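Glycosyl hydrolases family 31 family protein (Aspergillus niger, PDB 6DRU) hydrolyses xyloglucan oligosaccharides, releasing alpha-xylose from the non-reducing terminal glucose as a family 31 alpha-xylosidase. Local coordinates at residues 464-469 with 480-485; 406-411 with 418-423; 79-84 with 220-225; 622-627 with 666-671. One frame throughout, in Å; residues are numbered along the deposited sequence. Where two conformers were deposited one is given.

Contact 1: residues 464-469 with 480-485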
# COMPACT_ATOMS: atom_id res chain seq x y z
N ASP A 464 10.63 -0.16 -46.07
CA ASP A 464 10.54 0.96 -47.00
C ASP A 464 10.78 2.29 -46.31
O ASP A 464 11.26 3.24 -46.94
CB ASP A 464 9.17 0.99 -47.68
CG ASP A 464 9.05 -0.01 -48.81
OD1 ASP A 464 10.02 -0.77 -49.04
OD2 ASP A 464 7.99 -0.05 -49.46
N HIS A 465 10.47 2.38 -45.02
CA HIS A 465 10.61 3.60 -44.25
C HIS A 465 11.11 3.25 -42.86
O HIS A 465 11.08 2.09 -42.44
CB HIS A 465 9.29 4.37 -44.19
CG HIS A 465 8.58 4.45 -45.51
ND1 HIS A 465 8.93 5.37 -46.48
CD2 HIS A 465 7.57 3.72 -46.02
CE1 HIS A 465 8.15 5.20 -47.53
NE2 HIS A 465 7.31 4.21 -47.28
N VAL A 466 11.58 4.27 -42.13
CA VAL A 466 12.14 4.09 -40.80
C VAL A 466 11.46 5.05 -39.84
O VAL A 466 10.75 5.98 -40.23
CB VAL A 466 13.67 4.30 -40.77
CG1 VAL A 466 14.35 3.43 -41.80
CG2 VAL A 466 14.00 5.77 -40.99
N SER A 467 11.69 4.81 -38.55
CA SER A 467 11.28 5.72 -37.49
C SER A 467 12.49 6.01 -36.60
O SER A 467 13.39 5.19 -36.46
CB SER A 467 10.14 5.14 -36.65
OG SER A 467 10.60 4.08 -35.82
N LEU A 468 12.50 7.21 -36.02
CA LEU A 468 13.58 7.66 -35.15
C LEU A 468 13.05 7.72 -33.73
O LEU A 468 12.21 8.57 -33.41
CB LEU A 468 14.12 9.01 -35.62
CG LEU A 468 15.27 9.64 -34.83
CD1 LEU A 468 16.48 8.72 -34.79
CD2 LEU A 468 15.65 10.98 -35.43
N SER A 469 13.54 6.83 -32.87
CA SER A 469 13.07 6.72 -31.50
C SER A 469 14.21 7.00 -30.53
O SER A 469 15.38 6.75 -30.83
CB SER A 469 12.50 5.32 -31.23
OG SER A 469 12.32 5.09 -29.84
N CYS A 480 11.50 -1.40 -37.84
CA CYS A 480 12.12 -0.43 -38.73
C CYS A 480 12.38 0.86 -37.97
O CYS A 480 11.80 1.91 -38.30
CB CYS A 480 11.25 -0.16 -39.96
SG CYS A 480 10.85 -1.59 -40.99
N SER A 481 13.23 0.81 -36.95
CA SER A 481 13.38 1.91 -36.01
C SER A 481 14.83 2.00 -35.56
O SER A 481 15.45 0.98 -35.26
CB SER A 481 12.45 1.73 -34.80
OG SER A 481 12.53 2.84 -33.92
N MET A 482 15.35 3.22 -35.51
CA MET A 482 16.71 3.48 -35.07
C MET A 482 16.69 4.29 -33.77
O MET A 482 15.85 5.17 -33.59
CB MET A 482 17.51 4.22 -36.14
CG MET A 482 16.99 5.60 -36.48
SD MET A 482 17.96 6.44 -37.74
CE MET A 482 17.23 5.78 -39.24
N ILE A 483 17.62 3.97 -32.88
CA ILE A 483 17.73 4.63 -31.58
C ILE A 483 18.84 5.67 -31.66
O ILE A 483 19.87 5.44 -32.29
CB ILE A 483 18.02 3.60 -30.47
CG1 ILE A 483 16.97 2.49 -30.46
CG2 ILE A 483 18.08 4.27 -29.11
CD1 ILE A 483 15.58 2.96 -30.12
N TRP A 484 18.62 6.82 -31.02
CA TRP A 484 19.66 7.83 -30.92
C TRP A 484 19.83 8.23 -29.46
O TRP A 484 18.91 8.10 -28.65
CB TRP A 484 19.37 9.06 -31.82
CG TRP A 484 18.73 10.24 -31.15
CD1 TRP A 484 19.37 11.34 -30.65
CD2 TRP A 484 17.33 10.48 -30.97
NE1 TRP A 484 18.46 12.23 -30.15
CE2 TRP A 484 17.20 11.73 -30.33
CE3 TRP A 484 16.17 9.76 -31.27
CZ2 TRP A 484 15.96 12.27 -29.99
CZ3 TRP A 484 14.95 10.30 -30.93
CH2 TRP A 484 14.85 11.54 -30.29
N SER A 485 21.03 8.70 -29.13
CA SER A 485 21.47 8.81 -27.74
C SER A 485 20.81 9.95 -26.97
O SER A 485 21.16 10.16 -25.80
CB SER A 485 22.99 8.97 -27.69
OG SER A 485 23.40 10.12 -28.42

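Contact 2: residues 406-411 with 418-423. With BGC (beta-D-glucopyranose), chain F; GAL (beta-D-galactopyranose), chain B.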
# COMPACT_ATOMS: atom_id res chain seq x y z
N TYR A 406 12.57 14.31 -14.46
CA TYR A 406 11.93 15.25 -13.56
C TYR A 406 10.54 15.59 -14.09
O TYR A 406 10.29 15.51 -15.30
CB TYR A 406 12.76 16.54 -13.40
CG TYR A 406 13.29 17.08 -14.71
CD1 TYR A 406 12.52 17.91 -15.51
CD2 TYR A 406 14.58 16.77 -15.14
CE1 TYR A 406 13.01 18.41 -16.71
CE2 TYR A 406 15.07 17.26 -16.33
CZ TYR A 406 14.28 18.08 -17.11
OH TYR A 406 14.78 18.58 -18.30
N GLU A 407 9.65 15.95 -13.18
CA GLU A 407 8.30 16.35 -13.56
C GLU A 407 8.26 17.84 -13.87
O GLU A 407 9.22 18.58 -13.65
CB GLU A 407 7.30 15.99 -12.46
CG GLU A 407 6.68 14.61 -12.61
CD GLU A 407 5.70 14.53 -13.77
OE1 GLU A 407 5.35 15.59 -14.33
OE2 GLU A 407 5.29 13.40 -14.12
N ASN A 408 7.11 18.28 -14.40
CA ASN A 408 6.86 19.69 -14.72
C ASN A 408 7.82 20.17 -15.80
O ASN A 408 8.45 21.23 -15.69
CB ASN A 408 6.94 20.56 -13.47
CG ASN A 408 5.99 20.10 -12.38
OD1 ASN A 408 4.77 20.22 -12.52
ND2 ASN A 408 6.54 19.57 -11.29
N ASN A 409 7.94 19.38 -16.87
CA ASN A 409 8.80 19.73 -17.98
C ASN A 409 8.38 21.05 -18.60
O ASN A 409 7.20 21.44 -18.56
CB ASN A 409 8.78 18.62 -19.03
CG ASN A 409 9.91 18.74 -20.04
OD1 ASN A 409 10.81 19.56 -19.88
ND2 ASN A 409 9.86 17.92 -21.08
N GLY A 410 9.34 21.76 -19.18
CA GLY A 410 9.09 23.04 -19.79
C GLY A 410 9.05 24.22 -18.84
O GLY A 410 9.05 25.36 -19.30
N GLN A 411 9.02 23.97 -17.53
CA GLN A 411 8.99 25.05 -16.55
C GLN A 411 10.42 25.40 -16.14
O GLN A 411 11.39 24.90 -16.71
CB GLN A 411 8.10 24.64 -15.37
CG GLN A 411 6.64 24.41 -15.76
CD GLN A 411 5.75 24.11 -14.57
OE1 GLN A 411 5.10 23.06 -14.52
NE2 GLN A 411 5.70 25.03 -13.62
N ILE A 418 12.54 20.53 -8.09
CA ILE A 418 11.76 20.15 -6.90
C ILE A 418 11.40 18.67 -7.02
O ILE A 418 10.85 18.24 -8.05
CB ILE A 418 10.50 21.02 -6.78
CG1 ILE A 418 10.88 22.50 -6.74
CG2 ILE A 418 9.72 20.65 -5.52
CD1 ILE A 418 9.70 23.43 -6.77
N PRO A 419 11.67 17.85 -6.00
CA PRO A 419 11.53 16.39 -6.14
C PRO A 419 10.08 15.92 -6.13
O PRO A 419 9.64 15.18 -5.24
CB PRO A 419 12.33 15.87 -4.94
CG PRO A 419 12.19 16.94 -3.92
CD PRO A 419 12.20 18.23 -4.68
N PHE A 420 9.32 16.33 -7.14
CA PHE A 420 8.01 15.74 -7.37
C PHE A 420 8.19 14.31 -7.85
O PHE A 420 8.97 14.04 -8.77
CB PHE A 420 7.22 16.55 -8.40
CG PHE A 420 6.69 17.86 -7.87
CD1 PHE A 420 5.52 17.91 -7.12
CD2 PHE A 420 7.36 19.05 -8.12
CE1 PHE A 420 5.03 19.11 -6.64
CE2 PHE A 420 6.88 20.26 -7.64
CZ PHE A 420 5.71 20.29 -6.90
N THR A 421 7.46 13.38 -7.23
CA THR A 421 7.65 11.96 -7.52
C THR A 421 7.23 11.64 -8.95
O THR A 421 6.23 12.16 -9.46
CB THR A 421 6.85 11.10 -6.54
OG1 THR A 421 7.04 11.60 -5.21
CG2 THR A 421 7.31 9.66 -6.60
N LEU A 422 8.01 10.78 -9.60
CA LEU A 422 7.66 10.35 -10.95
C LEU A 422 6.37 9.54 -10.92
O LEU A 422 6.14 8.77 -9.98
CB LEU A 422 8.80 9.53 -11.56
CG LEU A 422 10.05 10.35 -11.88
CD1 LEU A 422 11.12 9.49 -12.54
CD2 LEU A 422 9.70 11.55 -12.75
N PRO A 423 5.50 9.69 -11.92
CA PRO A 423 4.13 9.19 -11.81
C PRO A 423 4.02 7.70 -12.10
O PRO A 423 4.56 7.20 -13.09
CB PRO A 423 3.37 10.01 -12.85
CG PRO A 423 4.39 10.28 -13.91
CD PRO A 423 5.72 10.41 -13.20
C2 BGC F . 14.34 20.72 -21.41
C3 BGC F . 13.77 19.35 -21.37
C4 BGC F . 12.91 19.11 -22.62
C5 BGC F . 13.68 19.46 -23.86
C6 BGC F . 12.78 19.34 -25.08
C1 BGC F . 15.10 20.88 -22.70
O2 BGC F . 15.23 20.94 -20.29
O3 BGC F . 13.00 19.21 -20.23
O4 BGC F . 12.53 17.75 -22.69
O5 BGC F . 14.16 20.79 -23.78
O6 BGC F . 13.35 20.05 -26.17
C1 GAL B . 15.93 27.52 -19.37
C2 GAL B . 15.35 28.92 -19.43
C3 GAL B . 14.08 29.15 -18.89
C4 GAL B . 13.15 28.00 -19.25
C5 GAL B . 13.83 26.65 -19.09
C6 GAL B . 12.87 25.57 -19.54
O2 GAL B . 16.29 29.85 -18.94
O3 GAL B . 13.67 30.45 -19.24
O4 GAL B . 12.70 28.15 -20.57
O5 GAL B . 14.99 26.61 -19.89
O6 GAL B . 13.51 24.32 -19.50
O HOH W 1 10.14 15.88 -10.60

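Contact 3: residues 79-84 with 220-225. With MAN (alpha-D-mannopyranose), chain I.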
# COMPACT_ATOMS: atom_id res chain seq x y z
N GLY A 79 21.80 -28.66 -25.67
CA GLY A 79 22.97 -28.08 -26.32
C GLY A 79 24.19 -28.22 -25.44
O GLY A 79 24.51 -29.31 -24.95
N ASN A 80 24.89 -27.11 -25.22
CA ASN A 80 26.08 -27.10 -24.38
C ASN A 80 25.82 -26.54 -22.99
O ASN A 80 26.77 -26.36 -22.22
CB ASN A 80 27.21 -26.32 -25.07
CG ASN A 80 26.84 -24.88 -25.39
OD1 ASN A 80 26.01 -24.27 -24.72
ND2 ASN A 80 27.47 -24.33 -26.43
N ILE A 81 24.57 -26.25 -22.66
CA ILE A 81 24.20 -25.75 -21.33
C ILE A 81 23.54 -26.89 -20.56
O ILE A 81 22.79 -27.69 -21.13
CB ILE A 81 23.29 -24.51 -21.42
CG1 ILE A 81 23.19 -23.82 -20.05
CG2 ILE A 81 21.90 -24.87 -21.91
CD1 ILE A 81 22.41 -22.53 -20.09
N ILE A 82 23.85 -26.98 -19.27
CA ILE A 82 23.31 -28.02 -18.40
C ILE A 82 22.71 -27.35 -17.17
O ILE A 82 23.30 -26.44 -16.60
CB ILE A 82 24.39 -29.04 -17.99
CG1 ILE A 82 24.79 -29.91 -19.18
CG2 ILE A 82 23.92 -29.91 -16.84
CD1 ILE A 82 25.73 -31.04 -18.82
N LEU A 83 21.53 -27.83 -16.77
CA LEU A 83 20.88 -27.39 -15.54
C LEU A 83 21.03 -28.48 -14.49
O LEU A 83 20.84 -29.67 -14.78
CB LEU A 83 19.40 -27.09 -15.78
CG LEU A 83 18.45 -27.25 -14.59
CD1 LEU A 83 18.63 -26.12 -13.58
CD2 LEU A 83 17.01 -27.33 -15.07
N ARG A 84 21.38 -28.08 -13.27
CA ARG A 84 21.50 -28.99 -12.14
C ARG A 84 20.73 -28.41 -10.97
O ARG A 84 21.13 -27.40 -10.40
CB ARG A 84 22.96 -29.23 -11.77
CG ARG A 84 23.71 -30.15 -12.73
CD ARG A 84 24.97 -30.70 -12.10
NE ARG A 84 25.64 -31.67 -12.96
CZ ARG A 84 26.67 -31.39 -13.75
NH1 ARG A 84 27.16 -30.16 -13.79
NH2 ARG A 84 27.21 -32.34 -14.51
N ILE A 220 18.44 -17.85 -19.98
CA ILE A 220 19.89 -17.89 -19.94
C ILE A 220 20.39 -18.76 -21.09
O ILE A 220 19.87 -19.86 -21.30
CB ILE A 220 20.41 -18.39 -18.58
CG1 ILE A 220 21.95 -18.41 -18.56
CG2 ILE A 220 19.85 -19.76 -18.24
CD1 ILE A 220 22.53 -18.71 -17.20
N VAL A 221 21.37 -18.26 -21.83
CA VAL A 221 21.93 -18.96 -22.98
C VAL A 221 23.45 -18.95 -22.85
O VAL A 221 24.05 -17.94 -22.48
CB VAL A 221 21.48 -18.32 -24.31
CG1 VAL A 221 21.81 -16.84 -24.34
CG2 VAL A 221 22.11 -19.04 -25.49
N ALA A 222 24.07 -20.09 -23.15
CA ALA A 222 25.51 -20.27 -23.01
C ALA A 222 26.20 -20.30 -24.37
O ALA A 222 25.62 -20.70 -25.38
CB ALA A 222 25.83 -21.57 -22.26
N ALA A 223 27.46 -19.86 -24.37
CA ALA A 223 28.30 -19.94 -25.56
C ALA A 223 29.74 -20.14 -25.12
O ALA A 223 30.12 -19.80 -23.99
CB ALA A 223 28.18 -18.69 -26.43
N GLN A 224 30.55 -20.70 -26.02
CA GLN A 224 31.95 -20.94 -25.70
C GLN A 224 32.67 -19.61 -25.49
O GLN A 224 32.36 -18.62 -26.16
CB GLN A 224 32.62 -21.74 -26.82
CG GLN A 224 32.04 -23.13 -27.01
CD GLN A 224 32.17 -23.99 -25.78
OE1 GLN A 224 33.12 -23.85 -25.01
NE2 GLN A 224 31.22 -24.90 -25.58
N PRO A 225 33.64 -19.55 -24.57
CA PRO A 225 34.23 -18.26 -24.20
C PRO A 225 34.93 -17.59 -25.37
O PRO A 225 35.46 -18.24 -26.27
CB PRO A 225 35.22 -18.63 -23.09
CG PRO A 225 35.49 -20.08 -23.27
CD PRO A 225 34.22 -20.67 -23.81
C1 MAN I . 31.63 -30.32 -8.52
C2 MAN I . 32.22 -31.60 -9.05
C3 MAN I . 31.75 -31.83 -10.47
C4 MAN I . 30.25 -31.65 -10.59
C5 MAN I . 29.80 -30.39 -9.88
C6 MAN I . 28.29 -30.31 -9.93
O2 MAN I . 31.81 -32.69 -8.24
O3 MAN I . 32.09 -33.14 -10.86
O4 MAN I . 29.91 -31.56 -11.96
O5 MAN I . 30.22 -30.41 -8.54
O6 MAN I . 27.76 -31.28 -9.06

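Contact 4: residues 622-627 with 666-671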
# COMPACT_ATOMS: atom_id res chain seq x y z
N GLU A 622 39.19 -10.70 -28.30
CA GLU A 622 39.41 -11.28 -26.98
C GLU A 622 40.11 -12.63 -27.08
O GLU A 622 41.02 -12.92 -26.30
CB GLU A 622 38.10 -11.42 -26.21
CG GLU A 622 38.33 -11.68 -24.72
CD GLU A 622 37.11 -12.23 -24.01
OE1 GLU A 622 36.77 -13.41 -24.24
OE2 GLU A 622 36.50 -11.48 -23.22
N LYS A 623 39.68 -13.46 -28.03
CA LYS A 623 40.37 -14.73 -28.28
C LYS A 623 41.83 -14.49 -28.64
O LYS A 623 42.70 -15.28 -28.27
CB LYS A 623 39.67 -15.49 -29.40
CG LYS A 623 38.35 -16.13 -29.02
CD LYS A 623 37.56 -16.52 -30.27
CE LYS A 623 36.63 -17.70 -30.02
NZ LYS A 623 35.87 -18.06 -31.24
N THR A 624 42.11 -13.42 -29.37
CA THR A 624 43.46 -13.17 -29.88
C THR A 624 44.30 -12.36 -28.89
O THR A 624 45.21 -12.89 -28.25
CB THR A 624 43.41 -12.45 -31.22
OG1 THR A 624 42.71 -13.26 -32.17
CG2 THR A 624 44.82 -12.26 -31.71
N ASP A 625 44.02 -11.07 -28.78
CA ASP A 625 44.84 -10.16 -28.00
C ASP A 625 44.66 -10.40 -26.51
O ASP A 625 43.56 -10.15 -25.98
CB ASP A 625 44.50 -8.71 -28.35
CG ASP A 625 45.59 -7.74 -27.95
OD1 ASP A 625 46.17 -7.92 -26.85
OD2 ASP A 625 45.87 -6.81 -28.72
N PRO A 626 45.69 -10.86 -25.78
CA PRO A 626 45.52 -11.09 -24.34
C PRO A 626 45.36 -9.82 -23.54
O PRO A 626 44.77 -9.87 -22.45
CB PRO A 626 46.80 -11.84 -23.95
CG PRO A 626 47.44 -12.26 -25.25
CD PRO A 626 47.03 -11.22 -26.24
N LYS A 627 45.86 -8.68 -24.03
CA LYS A 627 45.77 -7.45 -23.27
C LYS A 627 44.39 -6.81 -23.33
O LYS A 627 44.13 -5.90 -22.54
CB LYS A 627 46.79 -6.42 -23.77
CG LYS A 627 48.13 -7.02 -24.14
CD LYS A 627 49.23 -5.97 -24.08
CE LYS A 627 50.17 -6.07 -25.27
NZ LYS A 627 49.48 -5.65 -26.52
N LEU A 666 46.05 -0.62 -31.84
CA LEU A 666 45.73 -1.62 -32.85
C LEU A 666 45.74 -2.99 -32.18
O LEU A 666 46.80 -3.43 -31.71
CB LEU A 666 46.74 -1.58 -33.99
CG LEU A 666 46.84 -0.22 -34.68
CD1 LEU A 666 48.07 -0.18 -35.56
CD2 LEU A 666 45.59 0.07 -35.48
N PRO A 667 44.60 -3.68 -32.10
CA PRO A 667 44.58 -4.98 -31.43
C PRO A 667 45.35 -6.03 -32.23
O PRO A 667 45.60 -5.90 -33.43
CB PRO A 667 43.09 -5.33 -31.36
CG PRO A 667 42.37 -4.03 -31.63
CD PRO A 667 43.26 -3.27 -32.55
N GLN A 668 45.72 -7.10 -31.52
CA GLN A 668 46.36 -8.24 -32.14
C GLN A 668 45.33 -9.07 -32.89
O GLN A 668 44.19 -9.23 -32.43
CB GLN A 668 47.06 -9.09 -31.08
CG GLN A 668 47.82 -10.28 -31.63
CD GLN A 668 49.27 -9.95 -31.89
OE1 GLN A 668 49.65 -9.56 -33.00
NE2 GLN A 668 50.11 -10.10 -30.87
N THR A 669 45.71 -9.58 -34.06
CA THR A 669 44.82 -10.39 -34.89
C THR A 669 45.19 -11.86 -34.93
O THR A 669 44.38 -12.68 -35.37
CB THR A 669 44.77 -9.85 -36.33
OG1 THR A 669 46.09 -9.89 -36.90
CG2 THR A 669 44.26 -8.42 -36.34
N GLY A 670 46.39 -12.23 -34.47
CA GLY A 670 46.81 -13.62 -34.43
C GLY A 670 47.93 -13.99 -35.37
O GLY A 670 48.36 -15.15 -35.37
N GLN A 671 48.42 -13.06 -36.18
CA GLN A 671 49.54 -13.31 -37.09
C GLN A 671 50.61 -12.25 -36.84
O GLN A 671 50.46 -11.10 -37.28
CB GLN A 671 49.09 -13.31 -38.55
CG GLN A 671 48.02 -14.34 -38.90
CD GLN A 671 46.62 -13.85 -38.62
OE1 GLN A 671 46.42 -12.89 -37.87
NE2 GLN A 671 45.63 -14.50 -39.22

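Contact 1: residues 464-469 with 480-485
The carbonyl O of His465 faces CB of Cys480, whose sulfur is joined to Cys463 in a disulfide. One residue on, Val466 meets the tip of Met482: its CG2 lies 3.7 Å from Met482 CE, a methyl placed there by the bend in the methionine chain (chi3 85°). Ser467 starts the strand pairing, with its N donating to Cys480 O (2.9 Å) and its O accepting from Met482 N (2.9 Å). The side chains of Ser467 and Ser481 lie on one face of the sheet, where Ser481 OG donates to Ser467 OG at 3.0 Å; a second bond, to Gln444 of helix 439-455, also holds Ser481 OG. Strands 467-469 and 481-484 thus run parallel, as neighbouring staves of the family 31 TIM barrel, and 467-469 pairs on its other edge with strand 391-394. Leu468 lies on the opposite face, crossing Trp484 at about a right angle; with CG anti to the backbone N (chi1 180°), CG comes to 3.7 Å from Trp484 CE3, and CD2 sits above the rim of one ring face. Leu468 CD1 packs on Met482 CG (3.6 Å). Ser469 N donates to Met482 O (2.9 Å), and Ser469 O receives Trp484 N (3.2 Å). Ser469 OG bonds instead to the carbonyl of Ser471. Beyond this pair the Trp484 indole touches the bound xylose and the active-site Asp395.

Contact 2: residues 406-411 with 418-423
Glu407 and Phe420 bring the two irregular segments closest, CA to CA 6.2 Å, and a water bridges their backbones, accepting from Glu407 N (2.6 Å) and donating to Phe420 O (2.8 Å). The segments flank the short helix 413-417 in the loop that follows strand 391-394 of the TIM barrel, and a type II beta turn runs from Asn408 to Gln411. Glu407 points across, its chain bent at chi2 (-71°), and meets Pro423 tip to tip, OE2 lying 3.2 Å from Pro423 CD. The other carboxylate oxygen, OE1, accepts from Asn408 N on its anti side. Asn408 crosses Phe420 at about a right angle, with ND2 3.3 Å from Phe420 CD2 and the amide turned 75° from the ring. That amide is gripped from a second subunit, OD1 by Arg363 and ND2 by the carbonyl of Pro351. A third subunit sets Phe16 edge-to-face with Phe420, so the loop is buried in the assembly. On its far side the first segment borders a bound glucose, consistent with part of the xyloglucan product; Asn409 ND2 donates to O4 of this glucose at 3.1 Å, with an N-H...O angle of 160°.

Contact 3: residues 79-84 with 220-225
Ile81 and Ala222 mark the closest backbone approach, CA to CA 5.9 Å, where strand 81-85 passes the end of strand 216-222. No hydrogen bond joins the two segments; each strand pairs within its own sheet, and the contact between them is made by side chains. Ile81 carries its apolar part. Its CB rests on the methyl of Ala222 (CB to CB 4.0 Å), and the chain continues outstretched, CG1 anti to the backbone N (chi1 -167°) and CD1 anti to CA (chi2 175°). This delivers CD1 to Ile220, 4.2 Å from its CG2 and 3.9 Å from its O. Leu111 of strand 108-113 packs on both Ile81 and Ala222, widening the same hydrophobic patch. At the margin, Asn80 brings OD1 to 3.7 Å from Ala222 CB. Its amide also slides past that of Gln224 in the opposite direction, the planes 81° apart and Asn80 ND2 3.9 Å from Gln224 NE2. Gln224 NE2 finds its hydrogen-bond partner in the carbonyl of Val102, on strand 98-102. Farther along the first segment, Arg84 forms a salt bridge with Glu108 and has O4 of a mannose of a protein-attached glycan over one guanidinium face. Aliphatic residues meeting between the four-stranded sheet of 81-85 and the eight-stranded sheet of 216-222 are characteristic of the beta-sandwich found in the N-terminal region of family 31 enzymes.

Contact 4: residues 622-627 with 666-671
Pro667 lies beside Asp625, its CB 4.1 Å from Asp625 OD2, where the loop leaving strand 661-666 of the family 31 C-terminal beta domain meets the turn ahead of helix 628-633. Gln668 follows with the hydrogen bond of the contact: its N donates to Asp625 OD2 at 2.8 Å, with an N-H...O angle of 157°, although the position of OD2 is less certain because it is crowded by a neighbouring atom. The other oxygen of this carboxylate, OD1, accepts from Lys627 N (2.9 Å), a capping bond at the turn into the helix. If OD2 is placed correctly, Asp625 links the approach to the helix with the loop after the strand, its CG anti to the backbone N (chi1 -161°) and its side chain crossing that of Gln668 at about a right angle. Gln668 CG also packs on Thr624 CG2 (3.6 Å), before the glutamine chain bends and its amide leads away. Thr669 turns its side chain from Thr624, toward Phe621 and Trp677, and offers only backbone to the contact. Gly670 comes last, with a positive phi (112°) that suits glycine; the methyl CG2 of Thr624 lies beside the Thr669-Gly670 peptide, 3.2 Å from Gly670 N.

In the fold
From the N terminus, contact 3 comes first and closes by far the longest loop: a helix-free excursion of 135 residues, 60 of them in strands, lies between its segments, which join two sheets of the N-terminal region. Contact 2 then closes a tight loop around helix 413-417 within the barrel domain, where two other subunits meet it. Contact 1 follows in the same domain, pairing adjacent barrel strands near the catalytic centre across a ten-residue loop without helix or strand. Contact 4, in the C-terminal domain, closes last. All four lie in series, none nested or crossed. Contacts 3 and 4 touch, Pro225 O to Lys623 CE at 4.0 Å, whereas contacts 2 and 4 lie on opposite sides of the chain's centre.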